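PDB 3CRJ: transcription regulator from Haloarcula marismortui ATCC 43049, which probably binds regulatory DNA and represses transcription, as a two-subunit, all-helical member of the TetR family. Local coordinates for residues 111-116 and 125-130; 81-86 and 142-147; 172-175 and 181-184; 28-33 and 37-42; 160-165 and 191-196. All coordinates share one frame; numbering follows the deposited sequence.

Contact 1 (111-116 and 125-130)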
# COMPACT_ATOMS: atom_id res chain seq x y z
N LEU A 111 -6.81 2.62 3.84
CA LEU A 111 -5.36 2.66 4.03
C LEU A 111 -5.03 2.97 5.49
O LEU A 111 -4.10 2.40 6.05
CB LEU A 111 -4.73 3.72 3.13
CG LEU A 111 -3.34 3.58 2.48
CD1 LEU A 111 -2.63 4.94 2.44
CD2 LEU A 111 -2.40 2.51 3.06
N GLU A 112 -5.80 3.87 6.09
CA GLU A 112 -5.61 4.19 7.50
C GLU A 112 -5.78 2.91 8.29
O GLU A 112 -4.96 2.59 9.15
CB GLU A 112 -6.61 5.23 8.00
CG GLU A 112 -6.51 6.61 7.40
CD GLU A 112 -7.58 7.55 7.96
OE1 GLU A 112 -8.52 7.90 7.20
OE2 GLU A 112 -7.50 7.93 9.16
N MSE A 113 -6.84 2.18 7.98
CA MSE A 113 -7.15 0.96 8.70
C MSE A 113 -6.13 -0.15 8.43
O MSE A 113 -5.82 -0.92 9.34
CB MSE A 113 -8.55 0.48 8.35
CG MSE A 113 -9.63 1.33 8.94
SE MSE A 113 -11.38 0.66 8.45
CE MSE A 113 -10.89 -0.07 6.72
N ARG A 114 -5.60 -0.20 7.20
CA ARG A 114 -4.55 -1.15 6.85
C ARG A 114 -3.27 -0.87 7.61
O ARG A 114 -2.60 -1.79 8.07
CB ARG A 114 -4.24 -1.15 5.37
CG ARG A 114 -5.17 -1.99 4.55
CD ARG A 114 -4.70 -2.06 3.10
NE ARG A 114 -5.77 -2.46 2.19
CZ ARG A 114 -6.55 -1.60 1.53
NH1 ARG A 114 -6.39 -0.28 1.70
NH2 ARG A 114 -7.50 -2.07 0.71
N SER A 115 -2.94 0.41 7.73
CA SER A 115 -1.74 0.81 8.47
C SER A 115 -1.87 0.45 9.94
O SER A 115 -0.87 0.39 10.63
CB SER A 115 -1.39 2.28 8.25
OG SER A 115 -2.22 3.14 9.01
N GLN A 116 -3.09 0.19 10.40
CA GLN A 116 -3.32 -0.24 11.78
C GLN A 116 -3.41 -1.73 12.06
O GLN A 116 -3.43 -2.14 13.20
CB GLN A 116 -4.55 0.44 12.34
CG GLN A 116 -4.18 1.65 13.11
CD GLN A 116 -5.34 2.57 13.22
OE1 GLN A 116 -6.07 2.79 12.24
NE2 GLN A 116 -5.54 3.12 14.42
N ASP A 125 -6.59 -10.00 10.79
CA ASP A 125 -7.34 -11.19 10.36
C ASP A 125 -8.20 -10.94 9.12
O ASP A 125 -8.26 -11.78 8.22
CB ASP A 125 -8.27 -11.69 11.48
CG ASP A 125 -7.53 -12.22 12.68
OD1 ASP A 125 -6.33 -12.54 12.55
OD2 ASP A 125 -8.14 -12.31 13.78
N ARG A 126 -8.83 -9.76 9.09
CA ARG A 126 -9.87 -9.39 8.13
C ARG A 126 -9.29 -9.07 6.78
O ARG A 126 -9.89 -9.40 5.75
CB ARG A 126 -10.60 -8.15 8.64
CG ARG A 126 -12.03 -8.32 9.10
CD ARG A 126 -12.29 -9.67 9.64
NE ARG A 126 -13.42 -9.66 10.56
CZ ARG A 126 -13.30 -9.73 11.88
NH1 ARG A 126 -12.10 -9.79 12.44
NH2 ARG A 126 -14.38 -9.75 12.65
N PHE A 127 -8.15 -8.38 6.79
CA PHE A 127 -7.45 -8.01 5.58
C PHE A 127 -6.74 -9.21 4.97
O PHE A 127 -6.53 -9.25 3.76
CB PHE A 127 -6.39 -6.95 5.89
CG PHE A 127 -6.94 -5.55 6.07
CD1 PHE A 127 -7.63 -4.91 5.05
CD2 PHE A 127 -6.69 -4.86 7.26
CE1 PHE A 127 -8.13 -3.63 5.24
CE2 PHE A 127 -7.18 -3.55 7.45
CZ PHE A 127 -7.90 -2.94 6.44
N ARG A 128 -6.32 -10.16 5.81
CA ARG A 128 -5.71 -11.39 5.30
C ARG A 128 -6.80 -12.23 4.62
O ARG A 128 -6.60 -12.85 3.57
CB ARG A 128 -5.03 -12.16 6.43
CG ARG A 128 -4.50 -13.53 6.00
CD ARG A 128 -3.74 -14.25 7.12
NE ARG A 128 -2.37 -13.76 7.33
CZ ARG A 128 -2.02 -12.84 8.22
NH1 ARG A 128 -0.75 -12.48 8.35
NH2 ARG A 128 -2.94 -12.27 9.01
N GLN A 129 -7.97 -12.18 5.21
CA GLN A 129 -9.11 -12.91 4.70
C GLN A 129 -9.43 -12.44 3.28
O GLN A 129 -9.59 -13.25 2.36
CB GLN A 129 -10.31 -12.68 5.63
CG GLN A 129 -11.21 -13.88 5.77
CD GLN A 129 -12.29 -13.68 6.82
OE1 GLN A 129 -12.11 -12.96 7.82
NE2 GLN A 129 -13.42 -14.32 6.61
N ASN A 130 -9.53 -11.12 3.11
CA ASN A 130 -9.79 -10.51 1.83
C ASN A 130 -8.71 -10.98 0.88
O ASN A 130 -9.00 -11.59 -0.14
CB ASN A 130 -9.76 -8.99 1.97
CG ASN A 130 -10.40 -8.26 0.80
OD1 ASN A 130 -11.43 -7.59 0.99
ND2 ASN A 130 -9.77 -8.34 -0.39

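Contact 2 (81-86 and 142-147)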
# COMPACT_ATOMS: atom_id res chain seq x y z
N GLU A 81 -20.07 -15.52 -14.23
CA GLU A 81 -20.06 -16.96 -14.44
C GLU A 81 -19.19 -17.42 -15.62
O GLU A 81 -19.16 -18.61 -15.95
CB GLU A 81 -21.50 -17.52 -14.55
CG GLU A 81 -22.02 -18.16 -13.26
CD GLU A 81 -23.39 -18.83 -13.39
OE1 GLU A 81 -24.20 -18.67 -12.45
OE2 GLU A 81 -23.64 -19.51 -14.42
N THR A 82 -18.46 -16.51 -16.25
CA THR A 82 -17.63 -16.93 -17.35
C THR A 82 -16.50 -17.85 -16.85
O THR A 82 -15.82 -17.56 -15.85
CB THR A 82 -17.08 -15.76 -18.21
OG1 THR A 82 -16.66 -16.27 -19.48
CG2 THR A 82 -15.91 -15.12 -17.57
N THR A 83 -16.36 -18.99 -17.52
CA THR A 83 -15.36 -19.99 -17.17
C THR A 83 -14.18 -19.98 -18.15
O THR A 83 -13.22 -20.69 -17.94
CB THR A 83 -15.98 -21.42 -17.05
OG1 THR A 83 -15.06 -22.37 -17.61
CG2 THR A 83 -17.30 -21.53 -17.83
N ASP A 84 -14.28 -19.18 -19.22
CA ASP A 84 -13.15 -18.95 -20.14
C ASP A 84 -11.97 -18.27 -19.43
O ASP A 84 -12.08 -17.12 -18.99
CB ASP A 84 -13.59 -18.11 -21.33
CG ASP A 84 -12.42 -17.77 -22.26
OD1 ASP A 84 -11.54 -16.92 -21.92
OD2 ASP A 84 -12.39 -18.36 -23.35
N PRO A 85 -10.85 -18.99 -19.31
CA PRO A 85 -9.72 -18.53 -18.54
C PRO A 85 -9.21 -17.14 -18.92
O PRO A 85 -8.98 -16.33 -18.02
CB PRO A 85 -8.65 -19.61 -18.79
CG PRO A 85 -9.10 -20.35 -19.96
CD PRO A 85 -10.59 -20.31 -19.91
N GLU A 86 -9.07 -16.84 -20.21
CA GLU A 86 -8.60 -15.52 -20.61
C GLU A 86 -9.63 -14.48 -20.19
O GLU A 86 -9.29 -13.48 -19.52
CB GLU A 86 -8.32 -15.43 -22.11
CG GLU A 86 -8.35 -16.79 -22.87
CD GLU A 86 -7.69 -16.72 -24.25
OE1 GLU A 86 -6.68 -15.97 -24.37
OE2 GLU A 86 -8.20 -17.40 -25.21
N ILE A 142 -6.14 -18.98 -13.20
CA ILE A 142 -4.82 -19.30 -13.74
C ILE A 142 -4.62 -20.81 -13.85
O ILE A 142 -4.04 -21.32 -14.83
CB ILE A 142 -3.68 -18.67 -12.92
CG1 ILE A 142 -3.70 -17.14 -13.09
CG2 ILE A 142 -2.33 -19.27 -13.34
CD1 ILE A 142 -2.70 -16.39 -12.21
N ASN A 143 -5.10 -21.53 -12.85
CA ASN A 143 -4.95 -22.98 -12.92
C ASN A 143 -5.81 -23.55 -14.02
O ASN A 143 -5.36 -24.41 -14.75
CB ASN A 143 -5.22 -23.63 -11.56
CG ASN A 143 -3.97 -23.71 -10.69
OD1 ASN A 143 -2.86 -23.87 -11.20
ND2 ASN A 143 -4.14 -23.61 -9.37
N HIS A 144 -7.04 -23.06 -14.14
CA HIS A 144 -7.98 -23.54 -15.16
C HIS A 144 -7.42 -23.42 -16.59
O HIS A 144 -7.51 -24.37 -17.38
CB HIS A 144 -9.30 -22.78 -15.04
CG HIS A 144 -10.34 -23.22 -16.01
ND1 HIS A 144 -10.77 -24.53 -16.12
CD2 HIS A 144 -11.08 -22.52 -16.91
CE1 HIS A 144 -11.71 -24.62 -17.04
NE2 HIS A 144 -11.92 -23.42 -17.53
N GLY A 145 -6.85 -22.25 -16.90
CA GLY A 145 -6.26 -21.98 -18.18
C GLY A 145 -5.04 -22.83 -18.45
O GLY A 145 -4.84 -23.29 -19.58
N ILE A 146 -4.22 -23.06 -17.42
CA ILE A 146 -3.11 -24.00 -17.56
C ILE A 146 -3.65 -25.36 -17.91
O ILE A 146 -3.14 -26.03 -18.81
CB ILE A 146 -2.25 -24.12 -16.27
CG1 ILE A 146 -1.61 -22.76 -15.89
CG2 ILE A 146 -1.21 -25.28 -16.39
CD1 ILE A 146 -0.75 -22.82 -14.64
N ASP A 147 -4.69 -25.78 -17.19
CA ASP A 147 -5.37 -27.04 -17.50
C ASP A 147 -5.92 -27.04 -18.91
O ASP A 147 -5.70 -28.00 -19.62
CB ASP A 147 -6.44 -27.36 -16.46
CG ASP A 147 -5.84 -27.62 -15.09
OD1 ASP A 147 -4.63 -27.93 -15.05
OD2 ASP A 147 -6.56 -27.54 -14.06

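Contact 3 (172-175 and 181-184)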
# COMPACT_ATOMS: atom_id res chain seq x y z
N THR A 172 -2.40 1.77 -2.81
CA THR A 172 -1.62 2.64 -1.95
C THR A 172 -1.29 3.93 -2.69
O THR A 172 -1.42 5.03 -2.11
CB THR A 172 -0.32 1.97 -1.50
OG1 THR A 172 -0.62 0.67 -1.00
CG2 THR A 172 0.32 2.75 -0.40
N ARG A 173 -0.87 3.81 -3.95
CA ARG A 173 -0.40 4.96 -4.69
C ARG A 173 -1.59 5.83 -5.10
O ARG A 173 -1.46 7.04 -5.25
CB ARG A 173 0.40 4.55 -5.92
CG ARG A 173 1.65 3.74 -5.64
CD ARG A 173 2.37 3.34 -6.94
NE ARG A 173 2.66 4.50 -7.77
CZ ARG A 173 3.70 5.31 -7.59
NH1 ARG A 173 4.58 5.07 -6.62
NH2 ARG A 173 3.87 6.36 -8.38
N ALA A 174 -2.75 5.20 -5.27
CA ALA A 174 -3.94 5.97 -5.62
C ALA A 174 -4.31 6.88 -4.48
O ALA A 174 -4.64 8.03 -4.71
CB ALA A 174 -5.11 5.08 -6.02
N VAL A 175 -4.25 6.39 -3.24
CA VAL A 175 -4.53 7.28 -2.12
C VAL A 175 -3.34 8.17 -1.82
O VAL A 175 -3.50 9.40 -1.75
CB VAL A 175 -5.16 6.57 -0.84
CG1 VAL A 175 -4.80 5.20 -0.76
CG2 VAL A 175 -4.75 7.27 0.43
N GLU A 181 -5.84 7.58 -11.41
CA GLU A 181 -5.12 7.09 -12.59
C GLU A 181 -4.16 5.94 -12.26
O GLU A 181 -3.84 5.15 -13.12
CB GLU A 181 -4.37 8.21 -13.30
CG GLU A 181 -5.23 9.06 -14.24
CD GLU A 181 -6.28 8.23 -15.00
OE1 GLU A 181 -7.49 8.49 -14.77
OE2 GLU A 181 -5.90 7.31 -15.80
N GLU A 182 -3.71 5.87 -11.00
CA GLU A 182 -2.80 4.85 -10.52
C GLU A 182 -3.33 3.43 -10.68
O GLU A 182 -2.57 2.48 -10.92
CB GLU A 182 -2.52 5.07 -9.05
CG GLU A 182 -1.77 6.33 -8.75
CD GLU A 182 -0.31 6.27 -9.14
OE1 GLU A 182 0.27 7.35 -9.37
OE2 GLU A 182 0.27 5.16 -9.18
N LEU A 183 -4.65 3.29 -10.54
CA LEU A 183 -5.27 2.02 -10.75
C LEU A 183 -5.33 1.73 -12.24
O LEU A 183 -5.20 0.58 -12.66
CB LEU A 183 -6.68 2.00 -10.13
CG LEU A 183 -6.84 2.47 -8.68
CD1 LEU A 183 -8.31 2.80 -8.37
CD2 LEU A 183 -6.32 1.44 -7.72
N GLU A 184 -5.53 2.77 -13.04
CA GLU A 184 -5.71 2.57 -14.47
C GLU A 184 -4.37 2.13 -15.08
O GLU A 184 -4.33 1.20 -15.90
CB GLU A 184 -6.30 3.81 -15.14
CG GLU A 184 -6.58 3.71 -16.64
CD GLU A 184 -7.71 2.72 -17.01
OE1 GLU A 184 -7.45 1.48 -17.13
OE2 GLU A 184 -8.87 3.19 -17.22

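Contact 4 (28-33 and 37-42)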
# COMPACT_ATOMS: atom_id res chain seq x y z
N ARG A 28 -16.85 7.60 4.69
CA ARG A 28 -16.63 8.45 3.54
C ARG A 28 -16.43 9.91 3.98
O ARG A 28 -15.53 10.58 3.50
CB ARG A 28 -17.74 8.33 2.49
CG ARG A 28 -17.60 9.35 1.37
CD ARG A 28 -18.81 9.45 0.41
NE ARG A 28 -18.43 10.10 -0.87
CZ ARG A 28 -19.11 10.01 -2.02
NH1 ARG A 28 -20.24 9.30 -2.11
NH2 ARG A 28 -18.67 10.62 -3.11
N GLU A 29 -17.24 10.38 4.92
CA GLU A 29 -17.10 11.79 5.34
C GLU A 29 -15.93 12.08 6.26
O GLU A 29 -15.22 13.05 6.03
CB GLU A 29 -18.36 12.29 6.01
CG GLU A 29 -18.51 13.76 5.80
CD GLU A 29 -19.14 14.45 6.98
OE1 GLU A 29 -19.17 15.71 6.98
OE2 GLU A 29 -19.59 13.73 7.91
N HIS A 30 -15.76 11.27 7.30
CA HIS A 30 -14.86 11.62 8.41
C HIS A 30 -13.51 10.96 8.41
O HIS A 30 -12.63 11.37 9.16
CB HIS A 30 -15.50 11.31 9.74
CG HIS A 30 -16.77 12.05 9.98
ND1 HIS A 30 -16.81 13.42 10.12
CD2 HIS A 30 -18.05 11.61 10.10
CE1 HIS A 30 -18.06 13.80 10.34
NE2 HIS A 30 -18.84 12.72 10.32
N GLY A 31 -13.36 9.91 7.60
CA GLY A 31 -12.16 9.09 7.62
C GLY A 31 -12.16 8.16 8.82
O GLY A 31 -13.06 8.20 9.65
N TYR A 32 -11.12 7.34 8.92
CA TYR A 32 -11.03 6.43 10.06
C TYR A 32 -10.85 7.17 11.39
O TYR A 32 -11.64 7.00 12.29
CB TYR A 32 -9.94 5.36 9.88
CG TYR A 32 -9.75 4.57 11.15
CD1 TYR A 32 -10.66 3.59 11.52
CD2 TYR A 32 -8.68 4.84 12.00
CE1 TYR A 32 -10.52 2.89 12.72
CE2 TYR A 32 -8.53 4.15 13.19
CZ TYR A 32 -9.45 3.18 13.55
OH TYR A 32 -9.30 2.49 14.73
N ALA A 33 -9.82 7.99 11.50
CA ALA A 33 -9.45 8.58 12.80
C ALA A 33 -10.61 9.29 13.53
O ALA A 33 -10.73 9.25 14.75
CB ALA A 33 -8.27 9.51 12.63
N ILE A 37 -18.83 6.00 16.80
CA ILE A 37 -20.19 5.47 16.94
C ILE A 37 -21.21 6.62 16.78
O ILE A 37 -22.15 6.54 15.99
CB ILE A 37 -20.36 4.78 18.30
CG1 ILE A 37 -19.28 3.71 18.53
CG2 ILE A 37 -21.78 4.24 18.48
CD1 ILE A 37 -19.51 2.40 17.80
N GLN A 38 -20.98 7.71 17.51
CA GLN A 38 -21.89 8.81 17.44
C GLN A 38 -22.16 9.24 16.01
O GLN A 38 -23.32 9.43 15.61
CB GLN A 38 -21.39 10.00 18.25
CG GLN A 38 -22.39 11.14 18.27
CD GLN A 38 -23.85 10.65 18.37
OE1 GLN A 38 -24.62 10.76 17.41
NE2 GLN A 38 -24.22 10.08 19.54
N ARG A 39 -21.10 9.38 15.23
CA ARG A 39 -21.24 9.91 13.87
C ARG A 39 -21.90 8.86 12.98
O ARG A 39 -22.78 9.18 12.17
CB ARG A 39 -19.91 10.40 13.33
CG ARG A 39 -19.62 11.83 13.76
CD ARG A 39 -18.15 12.12 13.70
NE ARG A 39 -17.83 13.37 14.38
CZ ARG A 39 -16.78 14.14 14.07
NH1 ARG A 39 -15.96 13.79 13.09
NH2 ARG A 39 -16.55 15.26 14.72
N ILE A 40 -21.49 7.61 13.16
CA ILE A 40 -22.22 6.48 12.62
C ILE A 40 -23.70 6.60 12.97
O ILE A 40 -24.55 6.60 12.09
CB ILE A 40 -21.66 5.18 13.17
CG1 ILE A 40 -20.18 5.07 12.79
CG2 ILE A 40 -22.50 4.00 12.70
CD1 ILE A 40 -19.50 3.82 13.30
N ALA A 41 -24.01 6.75 14.26
CA ALA A 41 -25.40 6.86 14.67
C ALA A 41 -26.11 8.02 14.00
O ALA A 41 -27.23 7.86 13.54
CB ALA A 41 -25.52 6.95 16.16
N ASP A 42 -25.47 9.18 13.93
CA ASP A 42 -26.05 10.31 13.19
C ASP A 42 -26.40 9.96 11.74
O ASP A 42 -27.41 10.39 11.20
CB ASP A 42 -25.17 11.56 13.24
CG ASP A 42 -25.80 12.74 12.49
OD1 ASP A 42 -25.69 12.80 11.23
OD2 ASP A 42 -26.42 13.62 13.14

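Contact 5 (160-165 and 191-196)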
# COMPACT_ATOMS: atom_id res chain seq x y z
N THR A 160 0.21 -15.43 -9.10
CA THR A 160 -0.91 -14.72 -8.47
C THR A 160 -0.47 -13.80 -7.33
O THR A 160 -1.07 -12.75 -7.09
CB THR A 160 -2.12 -15.63 -8.10
OG1 THR A 160 -2.42 -15.57 -6.69
CG2 THR A 160 -1.92 -17.04 -8.57
N ARG A 161 0.61 -14.18 -6.65
CA ARG A 161 1.23 -13.31 -5.67
C ARG A 161 1.71 -12.02 -6.34
O ARG A 161 1.54 -10.92 -5.79
CB ARG A 161 2.38 -14.03 -4.97
CG ARG A 161 3.44 -13.08 -4.41
CD ARG A 161 2.86 -12.06 -3.41
NE ARG A 161 2.39 -12.73 -2.20
CZ ARG A 161 3.17 -13.10 -1.19
NH1 ARG A 161 4.49 -12.86 -1.23
NH2 ARG A 161 2.65 -13.72 -0.15
N SER A 162 2.29 -12.15 -7.53
CA SER A 162 2.67 -11.02 -8.35
C SER A 162 1.49 -10.08 -8.67
O SER A 162 1.59 -8.85 -8.49
CB SER A 162 3.33 -11.50 -9.62
OG SER A 162 4.71 -11.78 -9.43
N LEU A 163 0.38 -10.63 -9.14
CA LEU A 163 -0.78 -9.78 -9.38
C LEU A 163 -1.29 -9.16 -8.09
O LEU A 163 -1.90 -8.06 -8.10
CB LEU A 163 -1.90 -10.53 -10.08
CG LEU A 163 -1.61 -10.96 -11.51
CD1 LEU A 163 -2.63 -11.97 -11.96
CD2 LEU A 163 -1.63 -9.75 -12.41
N LEU A 164 -1.05 -9.83 -6.97
CA LEU A 164 -1.53 -9.31 -5.68
C LEU A 164 -0.76 -8.06 -5.33
O LEU A 164 -1.33 -7.12 -4.75
CB LEU A 164 -1.37 -10.34 -4.56
CG LEU A 164 -2.57 -11.16 -4.08
CD1 LEU A 164 -3.68 -11.26 -5.14
CD2 LEU A 164 -2.09 -12.56 -3.63
N THR A 165 0.53 -8.07 -5.66
CA THR A 165 1.39 -6.96 -5.34
C THR A 165 1.01 -5.74 -6.16
O THR A 165 0.81 -4.66 -5.62
CB THR A 165 2.87 -7.32 -5.52
OG1 THR A 165 3.18 -8.46 -4.70
CG2 THR A 165 3.73 -6.13 -5.10
N SER A 191 -2.11 -6.49 -16.93
CA SER A 191 -2.20 -7.23 -18.20
C SER A 191 -0.84 -7.56 -18.79
O SER A 191 -0.59 -8.70 -19.15
CB SER A 191 -3.08 -6.54 -19.26
OG SER A 191 -4.35 -7.16 -19.23
N GLU A 192 0.06 -6.58 -18.85
CA GLU A 192 1.40 -6.82 -19.36
C GLU A 192 2.05 -7.95 -18.58
O GLU A 192 2.58 -8.90 -19.18
CB GLU A 192 2.25 -5.55 -19.30
CG GLU A 192 1.89 -4.51 -20.32
CD GLU A 192 2.37 -3.12 -19.94
OE1 GLU A 192 2.71 -2.89 -18.77
OE2 GLU A 192 2.39 -2.24 -20.82
N TYR A 193 1.97 -7.88 -17.25
CA TYR A 193 2.61 -8.88 -16.43
C TYR A 193 2.07 -10.25 -16.74
O TYR A 193 2.84 -11.21 -16.93
CB TYR A 193 2.45 -8.62 -14.93
CG TYR A 193 3.10 -9.73 -14.15
CD1 TYR A 193 4.49 -9.85 -14.10
CD2 TYR A 193 2.33 -10.71 -13.53
CE1 TYR A 193 5.09 -10.87 -13.44
CE2 TYR A 193 2.93 -11.77 -12.87
CZ TYR A 193 4.31 -11.84 -12.82
OH TYR A 193 4.91 -12.89 -12.17
N ALA A 194 0.74 -10.35 -16.77
CA ALA A 194 0.06 -11.63 -16.92
C ALA A 194 0.36 -12.23 -18.29
O ALA A 194 0.53 -13.46 -18.42
CB ALA A 194 -1.40 -11.44 -16.76
N ASP A 195 0.43 -11.38 -19.31
CA ASP A 195 0.52 -11.86 -20.67
C ASP A 195 1.93 -12.38 -20.90
O ASP A 195 2.12 -13.34 -21.65
CB ASP A 195 0.16 -10.76 -21.66
CG ASP A 195 -1.36 -10.45 -21.70
OD1 ASP A 195 -1.79 -9.98 -22.77
OD2 ASP A 195 -2.12 -10.64 -20.70
N ALA A 196 2.89 -11.76 -20.23
CA ALA A 196 4.28 -12.15 -20.32
C ALA A 196 4.53 -13.48 -19.62
O ALA A 196 5.39 -14.28 -20.04
CB ALA A 196 5.17 -11.06 -19.75

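Contact 1 (111-116 and 125-130)
With CG beside its backbone N and anti to its carbonyl carbon (chi1 -77°), Phe127 sends its ring out from helix 121-148 to meet Met113 and Arg114 of helix 104-115. Arg114 takes the same kind of first torsion and stays extended from CG to NE, which sets its CG over the ring, the two side chains crossing at about a right angle. This is helix-helix packing in the all-helical C-terminal domain of a TetR-family regulator, and it illustrates how one aromatic side chain can join two consecutive helices, using its face for one residue and its edge for another.

The face of the ring is used for a CH-pi contact: Arg114 CG lies 3.6 Å from the centroid of the Phe127 ring, 21° off its normal and shifted toward CE1 and CZ. The guanidinium plane is inclined by 32° to the ring, and the nearest of its atoms is Arg114 NE, 4.0 Å from Phe127 CE1, so the methylene rather than the charged group makes the main contact. Selenomethionine Met113 works at the edge. Its CB lies in the ring plane, 4.0 Å from Phe127 CZ, and the bend at chi3 brings its CE to 4.2 Å from the same CZ.

Met113 also rests on Leu66 of helix 58-78, while both Arg114 and Phe127 pack on Met176 of the second subunit, which places the contact beside the dimer interface. The turn carrying Arg114 is secured by Ser115 OG, which donates a 2.8 Å hydrogen bond to Glu112 O and also meets Ser115 OG of the second subunit.

Contact 2 (81-86 and 142-147)
Apolar contact comes first where Pro85 meets Gly145: Pro85 CB lies 3.4 Å from Gly145 CA, and Pro85 CG 3.7 Å from that same CA. Because glycine presents only its backbone here, the first turn of helix 85-97 can come close to helix 121-148, and the CA atoms of Pro85 and Gly145 are 4.9 Å apart. In this all-helical C-terminal domain the proline at the start of helix 85-97 thus sits on a glycine of helix 121-148. The proline ring also borders the imidazole: Pro85 CD lies 3.8 Å from His144 CD2, in an approach that is neither face nor edge.

Polar contact is lighter. His144 holds CG anti to its backbone N (chi1 -178°), which swings the imidazole toward the loop before helix 85-97. There His144 NE2 gives Thr83 OG1 a weak hydrogen bond of 3.3 Å, bent to 121° at the proton. Thr83 O stands at the imidazole edge, near its plane, 3.0 Å from His144 CD2.

Capping makes a third kind. Asp84 is the N-cap of helix 85-97, its OD1 accepting from Ala87 N, and this helps to fix the helix start that offers Pro85 to Gly145. Val150 and Phe151 also touch Pro85. The chemistry implies a join that rests on van der Waals contact, buried at Pro85 and Gly145 and more exposed at Thr83 and His144, with one weak hydrogen bond that probably adds little.

Contact 3 (172-175 and 181-184)
The guanidinium of Arg173 and the carboxylate of Glu182 meet edge to oxygen rather than face to face: Glu182 OE2 sits at the guanidinium edge, near its plane, while Arg173 NE approaches that oxygen from above the carboxylate plane, 41° out of it. The two planes are 59° apart, so the groups do not form the flat, two-pronged pairing often seen between arginine and glutamate. One bond carries the salt bridge, Arg173 NE to Glu182 OE2 at 2.9 Å, with an angle of 151° at the proton.

Both side chains are bent. The turn at chi3 of Arg173 brings NE back toward the glutamate, and the turn at chi2 of Glu182 folds its carboxylate over the arginine's base, with OE2 3.3 Å from Arg173 CB, while Glu182 CG lies 3.6 Å from Arg173 O. Beside the ion pair, Ala174 puts a methyl group against the second helix: its CB lies 4.0 Å from Glu182 CB and 4.1 Å from Leu183 CG. The small alanine suits the close approach of the backbones, with 5.2 Å between the CA atoms of Ala174 and Glu182.

The arginine is shared across the dimer, since Arg173 NH1 makes salt bridges with Asp168 and Asp131 of the second subunit; these acidic groups probably balance the charge of the buried guanidinium. Thr172 OG1 also meets its counterpart in the second subunit. The contact thus lies near the turn of the antiparallel hairpin formed by helices 156-176 and 181-198, the last two of the chain, with its Arg173 side against the second subunit and Leu183 touching Gln101 of a loop.

Contact 4 (28-33 and 37-42)
His30 and Arg39 face each other across a short connection, their CA atoms 8.6 Å apart, where helix 12-30 ends and Gly31 turns the chain out of it with a positive phi of 77°. The imidazole of His30 is then approached from above by the arginine side chain. Arg39, extended from CG to NE, lays its CD over one ring face, 3.6 Å from the ring centroid and 15° off the normal, a CH-pi contact. Its CG adds to this at 3.6 Å from His30 NE2. Farther along the side chain, Arg39 NH1 lies over the same ring face, 3.1 Å from His30 ND1, but the guanidinium is inclined by 39° to the ring and so does not stack flat on it. The opposite ring face is taken by Glu29, whose CD lies 3.5 Å above the ring plane, so the imidazole is sandwiched between an acidic and a basic side chain.

As in other TetR-family proteins, helix 37-44 opens the predicted helix-turn-helix, and this surface contact ties it to the preceding helix. Ile37 and Ile40 pack on Leu61 of helix 58-78, Ile37 also reaches helix 48-52, and Tyr32, just past the turn, touches Met113 of helix 104-115.

Contact 5 (160-165 and 191-196)
Tyr193 OH has polar neighbours from both subunits: Glu192 OE1 of the second subunit is hydrogen-bonded to it, and Ser162 OG of its own chain lies 3.0 Å away, a bond not settled because the serine proton has another acceptor within reach. The serine hydroxyl is itself a meeting point, hydrogen-bonded to Thr189 OG1 of the second subunit and weakly to His158 O one turn back. A buried phenol is thereby provided with polar company, an instance of a dimer interface adding a polar partner to a buried side chain.

Tyr193 reaches across because its CG stands anti to the backbone N (chi1 178°), directing the ring from helix 181-198 to helix 156-176. Ser162 touches it with carbon as well as oxygen, Ser162 CB lying 3.3 Å from Tyr193 CE2 in an oblique approach. On the neighbouring position Leu163 leads its side chain to the same ring, with CD2 at 4.2 Å from Tyr193 CD2.

Helix 156-176 is reinforced locally at Arg161 O, which accepts from Thr165 OG1 at 3.2 Å and from Thr165 N at 3.0 Å, the two donors coming from opposite faces of the carbonyl plane. Helix 156-176 has helix 121-148 of its own chain along one flank, through Thr160 and Leu164, while it and helix 181-198 both meet the partner subunit, consistent with the four-helix dimer interface common in TetR proteins.

Overall arrangement
Contacts 3 and 5 belong to one helical hairpin, 156-176 with 181-198, their centres 16 Å apart and contact 3 nested within the loop closed by contact 5. Helix 121-148 serves both contact 1 and contact 2, whose centres are 29 Å apart. Contact 1 touches contact 3 through Leu111 and Val175, and contact 2 touches contact 5 through Ile142 and Thr160. Toward the predicted DNA-binding end, Glu112 of contact 1 probably hydrogen-bonds to Tyr32 N and Ala33 N of contact 4, the centres of the two contacts being 18 Å apart. Contacts 2 and 4 lie on opposite sides of the chain centre, 41 Å apart between centres. Contacts 1, 3, 4 and 5 touch the second subunit, whereas no other chain of the assembly touches contact 2.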